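Local coordinates for protein 2,3-dihydroxy-2,3-dihydrophenylpropionate dehydrogenase (Pseudomonas sp. MC1, PDB 5XTG) that probably oxidises naphthalene cis-dihydrodiol to 1,2-dihydroxynaphthalene, using NAD as the hydride acceptor in the manner of short-chain dehydrogenases/reductases, at residues G106-M111 and S170-S175; M156-S161 and H177-M182; G76-H81 and V133-S138. All coordinates share one frame; numbering follows the deposited sequence.

Interaction 1 (G106-M111 and S170-S175); sequences GIWDYM and SCYIAS. With NAD (nicotinamide-adenine-dinucleotide), chain B; BPY (biphenyl-2,3-diol), chain D.
S170 and C171 open helix 170-190 next to the carboxylate of D109, and S170 N and C171 CB lie near D109 OD2. The one hydrogen bond across the contact comes at Y172, whose N donates to D109 OD2 (3.1 Å, N-H...O angle 155°) from above the carboxylate plane. The other oxygen, D109 OD1, accepts from M111 N (3.1 Å), closing an Asx turn, and also from G169 N just before the helix. Together these bonds hold the carboxylate at the helix start, where first-turn amides would be expected to stabilise a negative charge. Y172 CG lies anti to the backbone N (chi1 -176°), which swings the phenol from the helix toward NAD. W108 meets that ring edge-to-face: its CD1 sits 3.6 Å above the plane of the Y172 ring, over the centre, with the planes at 80°. At the rim, I107 O lies 3.3 Å from Y172 CE1. The hydroxyl reaches the nicotinamide ribose, Y172 OH to NAD O2D at 2.9 Å. Y172 starts the YxxxK motif of the family that ends at NAD-binding K176, so it is probably the catalytic tyrosine. The biphenyl-2,3-diol lies against one face of W108, with OK1 3.7 Å from W108 CD1, while W108 NE1 is held by G167 O. Farther on, S175 OG donates to Y172 O at 2.6 Å. N132 of helix 118-148 ties both segments, bonding I107 N and S175 OG, and I128 of that helix touches D109. The loop 106-111 thus runs from strand 100-103 toward helix 118-148 across the start of helix 170-190, whose S170 and C171 pack on F137 of the second subunit.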
# COMPACT_ATOMS: atom_id res chain seq x y z
N GLY A 106 -14.31 -11.29 16.19
CA GLY A 106 -14.18 -11.64 14.78
C GLY A 106 -14.26 -13.13 14.57
O GLY A 106 -14.16 -13.93 15.50
N ILE A 107 -14.43 -13.51 13.30
CA ILE A 107 -14.55 -14.91 12.94
C ILE A 107 -13.80 -15.19 11.65
O ILE A 107 -13.62 -14.32 10.79
CB ILE A 107 -16.04 -15.32 12.84
CG1 ILE A 107 -16.18 -16.83 13.02
CG2 ILE A 107 -16.67 -14.85 11.54
CD1 ILE A 107 -17.63 -17.33 13.07
N TRP A 108 -13.35 -16.43 11.51
CA TRP A 108 -12.59 -16.89 10.36
C TRP A 108 -13.52 -17.57 9.34
O TRP A 108 -14.63 -17.98 9.67
CB TRP A 108 -11.51 -17.86 10.84
CG TRP A 108 -10.38 -18.06 9.88
CD1 TRP A 108 -9.73 -17.10 9.15
CD2 TRP A 108 -9.76 -19.31 9.54
NE1 TRP A 108 -8.73 -17.68 8.38
CE2 TRP A 108 -8.74 -19.03 8.60
CE3 TRP A 108 -9.97 -20.62 9.95
CZ2 TRP A 108 -7.94 -20.04 8.06
CZ3 TRP A 108 -9.19 -21.62 9.42
CH2 TRP A 108 -8.18 -21.33 8.48
N ASP A 109 -13.04 -17.70 8.10
CA ASP A 109 -13.82 -18.35 7.04
C ASP A 109 -13.30 -19.74 6.67
O ASP A 109 -13.83 -20.35 5.74
CB ASP A 109 -13.89 -17.44 5.79
CG ASP A 109 -12.61 -17.41 4.96
OD1 ASP A 109 -11.54 -17.86 5.45
OD2 ASP A 109 -12.67 -16.91 3.81
N TYR A 110 -12.29 -20.26 7.36
CA TYR A 110 -11.86 -21.64 7.13
C TYR A 110 -11.49 -21.89 5.66
O TYR A 110 -11.62 -23.00 5.15
CB TYR A 110 -12.94 -22.62 7.63
CG TYR A 110 -13.04 -22.56 9.14
CD1 TYR A 110 -12.24 -23.36 9.94
CD2 TYR A 110 -13.87 -21.64 9.75
CE1 TYR A 110 -12.30 -23.28 11.32
CE2 TYR A 110 -13.93 -21.55 11.16
CZ TYR A 110 -13.14 -22.38 11.93
OH TYR A 110 -13.18 -22.31 13.31
N MET A 111 -10.97 -20.86 4.97
CA MET A 111 -10.44 -20.96 3.61
C MET A 111 -11.51 -21.33 2.59
O MET A 111 -11.22 -21.93 1.55
CB MET A 111 -9.28 -21.98 3.51
CG MET A 111 -8.08 -21.76 4.45
SD MET A 111 -7.29 -20.15 4.31
CE MET A 111 -6.26 -20.39 2.85
N SER A 170 -11.38 -15.77 0.29
CA SER A 170 -11.68 -14.44 -0.22
C SER A 170 -12.66 -13.67 0.66
O SER A 170 -12.56 -12.44 0.74
CB SER A 170 -12.21 -14.56 -1.63
OG SER A 170 -13.33 -15.42 -1.65
N CYS A 171 -13.59 -14.36 1.34
CA CYS A 171 -14.52 -13.64 2.22
C CYS A 171 -13.79 -13.06 3.42
O CYS A 171 -14.03 -11.91 3.81
CB CYS A 171 -15.65 -14.55 2.71
SG CYS A 171 -16.79 -15.06 1.48
N TYR A 172 -12.90 -13.84 4.03
CA TYR A 172 -12.19 -13.33 5.20
C TYR A 172 -11.31 -12.15 4.82
O TYR A 172 -11.34 -11.10 5.47
CB TYR A 172 -11.35 -14.43 5.84
CG TYR A 172 -10.67 -13.99 7.11
CD1 TYR A 172 -11.41 -13.81 8.28
CD2 TYR A 172 -9.30 -13.75 7.13
CE1 TYR A 172 -10.80 -13.40 9.46
CE2 TYR A 172 -8.67 -13.34 8.31
CZ TYR A 172 -9.44 -13.16 9.46
OH TYR A 172 -8.83 -12.75 10.63
N ILE A 173 -10.52 -12.32 3.75
CA ILE A 173 -9.60 -11.29 3.29
C ILE A 173 -10.35 -10.03 2.91
O ILE A 173 -9.95 -8.91 3.24
CB ILE A 173 -8.79 -11.86 2.11
CG1 ILE A 173 -7.81 -12.93 2.63
CG2 ILE A 173 -8.05 -10.75 1.43
CD1 ILE A 173 -7.10 -13.78 1.57
N ALA A 174 -11.45 -10.18 2.19
CA ALA A 174 -12.23 -9.00 1.85
C ALA A 174 -12.72 -8.30 3.10
O ALA A 174 -12.69 -7.07 3.19
CB ALA A 174 -13.42 -9.38 0.97
N SER A 175 -13.19 -9.08 4.09
CA SER A 175 -13.73 -8.47 5.30
C SER A 175 -12.65 -7.71 6.03
O SER A 175 -12.88 -6.62 6.56
CB SER A 175 -14.36 -9.53 6.21
OG SER A 175 -13.41 -10.34 6.90
PA NAD B . -10.93 -16.32 18.89
O1A NAD B . -10.91 -17.76 18.33
O2A NAD B . -10.51 -16.28 20.30
O5B NAD B . -12.42 -15.74 18.67
C5B NAD B . -12.67 -14.34 18.60
C4B NAD B . -13.50 -13.80 19.81
O4B NAD B . -14.54 -13.14 19.33
C3B NAD B . -14.11 -14.91 20.74
O3B NAD B . -14.19 -14.52 22.05
C2B NAD B . -15.52 -15.09 20.16
O2B NAD B . -16.44 -15.81 21.14
C1B NAD B . -15.88 -13.84 19.92
N9A NAD B . -17.04 -13.78 19.00
C8A NAD B . -17.20 -14.41 17.83
N7A NAD B . -18.43 -14.11 17.37
C5A NAD B . -19.03 -13.30 18.28
C6A NAD B . -20.28 -12.70 18.31
N6A NAD B . -21.20 -12.88 17.26
N1A NAD B . -20.66 -11.94 19.33
C2A NAD B . -19.79 -11.72 20.35
N3A NAD B . -18.55 -12.31 20.32
C4A NAD B . -18.18 -13.10 19.29
O3 NAD B . -9.86 -15.46 17.98
PN NAD B . -8.75 -14.25 18.37
O1N NAD B . -7.41 -14.67 17.84
O2N NAD B . -8.58 -13.83 19.81
O5D NAD B . -9.27 -12.98 17.39
C5D NAD B . -9.72 -11.71 17.78
C4D NAD B . -9.55 -10.86 16.46
O4D NAD B . -8.32 -11.05 15.99
C3D NAD B . -10.52 -11.30 15.30
O3D NAD B . -11.11 -10.22 14.71
C2D NAD B . -9.60 -12.00 14.27
O2D NAD B . -10.25 -11.85 12.95
C1D NAD B . -8.41 -11.39 14.38
N1N NAD B . -7.25 -12.16 13.85
C2N NAD B . -6.56 -13.15 14.54
C3N NAD B . -5.49 -13.84 13.94
C7N NAD B . -4.73 -14.95 14.69
O7N NAD B . -3.91 -15.66 14.09
N7N NAD B . -5.06 -15.16 16.14
C4N NAD B . -5.11 -13.56 12.67
C5N NAD B . -5.77 -12.60 11.98
C6N NAD B . -6.82 -11.90 12.58
CK1 BPY D . -10.11 -17.76 15.03
CK2 BPY D . -9.20 -18.58 14.35
CK3 BPY D . -8.37 -18.01 13.36
CK4 BPY D . -8.46 -16.65 13.06
CK5 BPY D . -9.39 -15.85 13.75
CK6 BPY D . -10.21 -16.40 14.73
CK7 BPY D . -9.14 -19.94 14.69
CK8 BPY D . -10.06 -20.46 15.59
CK9 BPY D . -10.01 -21.80 15.93
CKA BPY D . -9.06 -22.64 15.39
CKB BPY D . -8.15 -22.14 14.48
CKC BPY D . -8.20 -20.80 14.14
OK1 BPY D . -7.63 -16.10 12.05
OK2 BPY D . -7.44 -18.77 12.64

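Interaction 2 (M156-S161 and H177-M182); sequences MTASVS and HAVLGM. With NAD (nicotinamide-adenine-dinucleotide), chain B.
The H177 imidazole meets S161 at its edge rather than over a face: S161 O lies near the ring plane, 3.1 Å from H177 ND1, a nitrogen that is hydrogen-bonded to I173 O one turn earlier. The other flat group is the nicotinamide of NAD, at whose edge, in the ring plane, S159 OG lies 3.0 Å from NAD C5N. A158 O, well off that plane, is 3.5 Å from NAD C6N and accepts from NAD-binding K176 NZ. With chi1 at 174°, S159 turns OG away from its backbone N, where it accepts from S161 N (3.0 Å), forming an ST turn. Y172 OH makes a weak bond to the same oxygen, consistent with the family's Ser-Tyr-Lys catalytic group. An alanine here removes the oxygen that S161 N and the Y172 hydroxyl share, and the turn beside the nicotinamide would probably be less fixed.

The remaining contact is apolar. V179 CG1 points at A158 and comes 3.8 Å from A158 CB. M156 and M182, both bent at chi3, cross at about a right angle, with M156 SD 3.7 Å from M182 CE.

Strand 153-157 is an inner strand of the parallel sheet, and helix 170-190 follows it in a beta-alpha-beta unit completed by strand 195-201. Y136 of helix 118-148 touches both methionines, while A178 packs on its counterpart in the second subunit.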
# COMPACT_ATOMS: atom_id res chain seq x y z
N MET A 156 -9.21 -1.08 16.41
CA MET A 156 -9.84 -2.18 15.74
C MET A 156 -8.83 -3.29 15.52
O MET A 156 -7.67 -3.03 15.19
CB MET A 156 -10.42 -1.71 14.40
CG MET A 156 -11.80 -1.07 14.54
SD MET A 156 -12.40 -0.46 12.98
CE MET A 156 -11.67 1.18 13.05
N THR A 157 -9.27 -4.52 15.71
CA THR A 157 -8.48 -5.67 15.32
C THR A 157 -8.73 -5.96 13.85
O THR A 157 -9.83 -6.33 13.45
CB THR A 157 -8.78 -6.90 16.16
OG1 THR A 157 -8.49 -6.63 17.54
CG2 THR A 157 -7.91 -8.05 15.69
N ALA A 158 -7.68 -5.82 13.05
CA ALA A 158 -7.70 -6.16 11.65
C ALA A 158 -7.07 -7.57 11.51
O ALA A 158 -7.53 -8.47 12.21
CB ALA A 158 -7.03 -5.10 10.82
N SER A 159 -6.05 -7.75 10.70
CA SER A 159 -5.50 -9.06 10.39
C SER A 159 -4.37 -8.92 9.38
O SER A 159 -4.38 -7.98 8.57
CB SER A 159 -6.57 -9.97 9.78
OG SER A 159 -5.99 -11.19 9.36
N VAL A 160 -3.41 -9.84 9.38
CA VAL A 160 -2.47 -9.93 8.28
C VAL A 160 -3.20 -9.96 6.95
O VAL A 160 -2.71 -9.43 5.95
CB VAL A 160 -1.58 -11.17 8.44
CG1 VAL A 160 -2.46 -12.45 8.39
CG2 VAL A 160 -0.50 -11.20 7.36
N SER A 161 -4.39 -10.57 6.92
CA SER A 161 -5.21 -10.69 5.72
C SER A 161 -5.78 -9.36 5.26
O SER A 161 -6.39 -9.31 4.19
CB SER A 161 -6.37 -11.67 5.97
OG SER A 161 -5.89 -12.96 6.28
N HIS A 177 -9.75 -6.45 4.61
CA HIS A 177 -9.47 -5.25 3.84
C HIS A 177 -10.49 -4.16 4.14
O HIS A 177 -10.16 -2.97 4.22
CB HIS A 177 -9.47 -5.57 2.35
CG HIS A 177 -8.15 -6.04 1.84
ND1 HIS A 177 -7.59 -7.24 2.23
CD2 HIS A 177 -7.25 -5.46 1.01
CE1 HIS A 177 -6.42 -7.39 1.63
NE2 HIS A 177 -6.18 -6.32 0.89
N ALA A 178 -11.74 -4.55 4.34
CA ALA A 178 -12.78 -3.57 4.66
C ALA A 178 -12.53 -2.87 5.99
O ALA A 178 -12.81 -1.67 6.13
CB ALA A 178 -14.13 -4.27 4.70
N VAL A 179 -12.04 -3.61 7.00
CA VAL A 179 -11.62 -2.99 8.26
C VAL A 179 -10.57 -1.91 8.03
O VAL A 179 -10.58 -0.86 8.69
CB VAL A 179 -11.04 -4.04 9.22
CG1 VAL A 179 -10.43 -3.34 10.43
CG2 VAL A 179 -12.10 -5.01 9.68
N LEU A 180 -9.59 -2.18 7.17
CA LEU A 180 -8.58 -1.15 6.88
C LEU A 180 -9.25 0.08 6.35
O LEU A 180 -8.87 1.20 6.69
CB LEU A 180 -7.58 -1.59 5.82
CG LEU A 180 -6.58 -2.71 5.97
CD1 LEU A 180 -5.54 -2.50 4.84
CD2 LEU A 180 -5.96 -2.65 7.35
N GLY A 181 -10.21 -0.12 5.43
CA GLY A 181 -10.98 1.00 4.92
C GLY A 181 -11.63 1.78 6.03
O GLY A 181 -11.56 3.01 6.06
N MET A 182 -12.24 1.07 6.99
CA MET A 182 -12.89 1.74 8.12
C MET A 182 -11.90 2.57 8.90
O MET A 182 -12.20 3.68 9.32
CB MET A 182 -13.48 0.74 9.10
CG MET A 182 -14.65 -0.01 8.58
SD MET A 182 -15.24 -1.16 9.84
CE MET A 182 -15.60 -0.01 11.19
PA NAD B . -10.93 -16.32 18.89
O1A NAD B . -10.91 -17.76 18.33
O2A NAD B . -10.51 -16.28 20.30
O5B NAD B . -12.42 -15.74 18.67
C5B NAD B . -12.67 -14.34 18.60
C4B NAD B . -13.50 -13.80 19.81
O4B NAD B . -14.54 -13.14 19.33
C3B NAD B . -14.11 -14.91 20.74
O3B NAD B . -14.19 -14.52 22.05
C2B NAD B . -15.52 -15.09 20.16
O2B NAD B . -16.44 -15.81 21.14
C1B NAD B . -15.88 -13.84 19.92
N9A NAD B . -17.04 -13.78 19.00
C8A NAD B . -17.20 -14.41 17.83
N7A NAD B . -18.43 -14.11 17.37
C5A NAD B . -19.03 -13.30 18.28
C6A NAD B . -20.28 -12.70 18.31
N6A NAD B . -21.20 -12.88 17.26
N1A NAD B . -20.66 -11.94 19.33
C2A NAD B . -19.79 -11.72 20.35
N3A NAD B . -18.55 -12.31 20.32
C4A NAD B . -18.18 -13.10 19.29
O3 NAD B . -9.86 -15.46 17.98
PN NAD B . -8.75 -14.25 18.37
O1N NAD B . -7.41 -14.67 17.84
O2N NAD B . -8.58 -13.83 19.81
O5D NAD B . -9.27 -12.98 17.39
C5D NAD B . -9.72 -11.71 17.78
C4D NAD B . -9.55 -10.86 16.46
O4D NAD B . -8.32 -11.05 15.99
C3D NAD B . -10.52 -11.30 15.30
O3D NAD B . -11.11 -10.22 14.71
C2D NAD B . -9.60 -12.00 14.27
O2D NAD B . -10.25 -11.85 12.95
C1D NAD B . -8.41 -11.39 14.38
N1N NAD B . -7.25 -12.16 13.85
C2N NAD B . -6.56 -13.15 14.54
C3N NAD B . -5.49 -13.84 13.94
C7N NAD B . -4.73 -14.95 14.69
O7N NAD B . -3.91 -15.66 14.09
N7N NAD B . -5.06 -15.16 16.14
C4N NAD B . -5.11 -13.56 12.67
C5N NAD B . -5.77 -12.60 11.98
C6N NAD B . -6.82 -11.90 12.58

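Interaction 3 (G76-H81 and V133-S138); sequences GDVRDH and VKSYFS. With NAD (nicotinamide-adenine-dinucleotide), chain B.
The adenine pocket of the Rossmann fold is built here, where V78 stands between the NAD base and S135 of helix 118-148. V78 CG1 lies 3.4 Å from S135 OG and 3.6 Å from NAD N1A; chi1 of 80° places this methyl between the backbone N and the carbonyl carbon, the setting in which it touches both. The base is read by two nearly straight bonds: V78 N to NAD N1A (3.0 Å, 172°) and NAD N6A to D77 OD1 (2.9 Å, 173°). R79 fixes the D77 carboxylate side-on, its NE bonding OD1 and its NH2 bonding OD2 in a salt bridge (R79 NH2 to D77 OD2, 2.8 Å). R79 N also donates to D77 OD1, closing an Asx turn, so that this oxygen takes three donors. Beyond V78, S135 OG has its own acceptor in D130 O, and it is 3.7 Å from R79 CG. At the far end, H81 ND1 and S138 OG share a hydrogen bond of 2.9 Å, with the hydroxyl near the ring plane. The loop leaves strand 72-75, outermost in this chain's sheet, and enters helix 81-95, packing against helix 118-148; W118 of the second subunit stacks on H81.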
# COMPACT_ATOMS: atom_id res chain seq x y z
N GLY A 76 -23.71 -11.36 25.14
CA GLY A 76 -24.60 -11.12 24.02
C GLY A 76 -23.87 -11.26 22.71
O GLY A 76 -22.67 -11.54 22.66
N ASP A 77 -24.63 -11.06 21.64
CA ASP A 77 -24.12 -11.11 20.28
C ASP A 77 -23.71 -9.71 19.82
O ASP A 77 -24.54 -8.79 19.77
CB ASP A 77 -25.15 -11.70 19.32
CG ASP A 77 -24.53 -12.14 17.98
OD1 ASP A 77 -23.70 -11.40 17.39
OD2 ASP A 77 -24.84 -13.26 17.52
N VAL A 78 -22.46 -9.55 19.43
CA VAL A 78 -22.02 -8.25 18.94
C VAL A 78 -22.81 -7.83 17.69
O VAL A 78 -22.87 -6.65 17.37
CB VAL A 78 -20.49 -8.31 18.73
CG1 VAL A 78 -20.15 -8.99 17.42
CG2 VAL A 78 -19.87 -6.95 18.87
N ARG A 79 -23.45 -8.77 16.98
CA ARG A 79 -24.30 -8.40 15.84
C ARG A 79 -25.59 -7.72 16.22
O ARG A 79 -26.40 -7.44 15.33
CB ARG A 79 -24.68 -9.62 15.03
CG ARG A 79 -23.55 -10.11 14.19
CD ARG A 79 -24.00 -11.37 13.50
NE ARG A 79 -24.04 -12.44 14.46
CZ ARG A 79 -24.11 -13.74 14.16
NH1 ARG A 79 -24.14 -14.13 12.89
NH2 ARG A 79 -24.13 -14.64 15.16
N ASP A 80 -25.82 -7.45 17.49
CA ASP A 80 -27.06 -6.86 17.94
C ASP A 80 -26.74 -5.50 18.54
O ASP A 80 -25.94 -5.40 19.47
CB ASP A 80 -27.75 -7.80 18.95
CG ASP A 80 -29.03 -7.26 19.47
OD1 ASP A 80 -29.05 -6.89 20.66
OD2 ASP A 80 -30.00 -7.21 18.69
N HIS A 81 -27.32 -4.45 17.97
CA HIS A 81 -26.90 -3.13 18.36
C HIS A 81 -27.14 -2.89 19.84
O HIS A 81 -26.31 -2.28 20.53
CB HIS A 81 -27.61 -2.08 17.51
CG HIS A 81 -27.02 -0.72 17.69
ND1 HIS A 81 -25.74 -0.42 17.28
CD2 HIS A 81 -27.50 0.40 18.27
CE1 HIS A 81 -25.47 0.84 17.57
NE2 HIS A 81 -26.52 1.36 18.17
N VAL A 133 -17.17 -6.71 10.25
CA VAL A 133 -17.26 -5.35 9.72
C VAL A 133 -18.44 -4.63 10.33
O VAL A 133 -18.29 -3.66 11.08
CB VAL A 133 -17.34 -5.38 8.19
CG1 VAL A 133 -17.11 -3.99 7.64
CG2 VAL A 133 -16.27 -6.33 7.62
N LYS A 134 -19.65 -5.10 10.05
CA LYS A 134 -20.82 -4.38 10.51
C LYS A 134 -20.82 -4.20 12.01
O LYS A 134 -21.12 -3.11 12.51
CB LYS A 134 -22.10 -5.09 10.07
CG LYS A 134 -23.28 -4.15 10.10
CD LYS A 134 -24.56 -4.81 9.67
CE LYS A 134 -25.70 -3.82 9.77
NZ LYS A 134 -26.89 -4.31 9.04
N SER A 135 -20.45 -5.23 12.76
CA SER A 135 -20.42 -5.10 14.21
C SER A 135 -19.43 -4.04 14.69
O SER A 135 -19.67 -3.40 15.71
CB SER A 135 -20.06 -6.43 14.84
OG SER A 135 -21.13 -7.31 14.61
N TYR A 136 -18.32 -3.86 13.97
CA TYR A 136 -17.41 -2.77 14.32
C TYR A 136 -18.09 -1.41 14.13
O TYR A 136 -18.01 -0.53 14.99
CB TYR A 136 -16.14 -2.86 13.46
CG TYR A 136 -15.13 -3.92 13.83
CD1 TYR A 136 -15.42 -4.98 14.69
CD2 TYR A 136 -13.84 -3.83 13.33
CE1 TYR A 136 -14.42 -5.93 15.02
CE2 TYR A 136 -12.89 -4.75 13.64
CZ TYR A 136 -13.17 -5.79 14.46
OH TYR A 136 -12.13 -6.64 14.73
N PHE A 137 -18.80 -1.24 13.01
CA PHE A 137 -19.57 -0.01 12.83
C PHE A 137 -20.52 0.18 13.99
O PHE A 137 -20.61 1.29 14.55
CB PHE A 137 -20.36 -0.07 11.53
CG PHE A 137 -19.57 0.32 10.32
CD1 PHE A 137 -18.94 -0.63 9.54
CD2 PHE A 137 -19.46 1.65 9.96
CE1 PHE A 137 -18.19 -0.28 8.42
CE2 PHE A 137 -18.70 2.01 8.83
CZ PHE A 137 -18.09 1.05 8.06
N SER A 138 -21.18 -0.92 14.40
CA SER A 138 -22.19 -0.91 15.45
C SER A 138 -21.60 -0.49 16.79
O SER A 138 -22.18 0.34 17.50
CB SER A 138 -22.79 -2.30 15.54
OG SER A 138 -23.73 -2.39 16.60
PA NAD B . -10.93 -16.32 18.89
O1A NAD B . -10.91 -17.76 18.33
O2A NAD B . -10.51 -16.28 20.30
O5B NAD B . -12.42 -15.74 18.67
C5B NAD B . -12.67 -14.34 18.60
C4B NAD B . -13.50 -13.80 19.81
O4B NAD B . -14.54 -13.14 19.33
C3B NAD B . -14.11 -14.91 20.74
O3B NAD B . -14.19 -14.52 22.05
C2B NAD B . -15.52 -15.09 20.16
O2B NAD B . -16.44 -15.81 21.14
C1B NAD B . -15.88 -13.84 19.92
N9A NAD B . -17.04 -13.78 19.00
C8A NAD B . -17.20 -14.41 17.83
N7A NAD B . -18.43 -14.11 17.37
C5A NAD B . -19.03 -13.30 18.28
C6A NAD B . -20.28 -12.70 18.31
N6A NAD B . -21.20 -12.88 17.26
N1A NAD B . -20.66 -11.94 19.33
C2A NAD B . -19.79 -11.72 20.35
N3A NAD B . -18.55 -12.31 20.32
C4A NAD B . -18.18 -13.10 19.29
O3 NAD B . -9.86 -15.46 17.98
PN NAD B . -8.75 -14.25 18.37
O1N NAD B . -7.41 -14.67 17.84
O2N NAD B . -8.58 -13.83 19.81
O5D NAD B . -9.27 -12.98 17.39
C5D NAD B . -9.72 -11.71 17.78
C4D NAD B . -9.55 -10.86 16.46
O4D NAD B . -8.32 -11.05 15.99
C3D NAD B . -10.52 -11.30 15.30
O3D NAD B . -11.11 -10.22 14.71
C2D NAD B . -9.60 -12.00 14.27
O2D NAD B . -10.25 -11.85 12.95
C1D NAD B . -8.41 -11.39 14.38
N1N NAD B . -7.25 -12.16 13.85
C2N NAD B . -6.56 -13.15 14.54
C3N NAD B . -5.49 -13.84 13.94
C7N NAD B . -4.73 -14.95 14.69
O7N NAD B . -3.91 -15.66 14.09
N7N NAD B . -5.06 -15.16 16.14
C4N NAD B . -5.11 -13.56 12.67
C5N NAD B . -5.77 -12.60 11.98
C6N NAD B . -6.82 -11.90 12.58

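All three contacts touch NAD: interaction 3 at the adenine, interactions 1 and 2 at the nicotinamide end. The centres of interactions 1 and 2 are about 11 Å apart, and both use helix 170-190; the centre of interaction 3 is about 16 Å from that of interaction 1 and 15 Å from that of interaction 2. Along the chain, 76-81 comes first, followed by 106-111, 133-138, 156-161, 170-175 and 177-182, so interaction 1 interleaves with both others, while interaction 3 closes before interaction 2 opens. Y136 OH and T157 O, 2.6 Å apart in a probable hydrogen bond, link interactions 3 and 2. The three contacts thus line the cofactor at its two ends, and each also meets the second subunit.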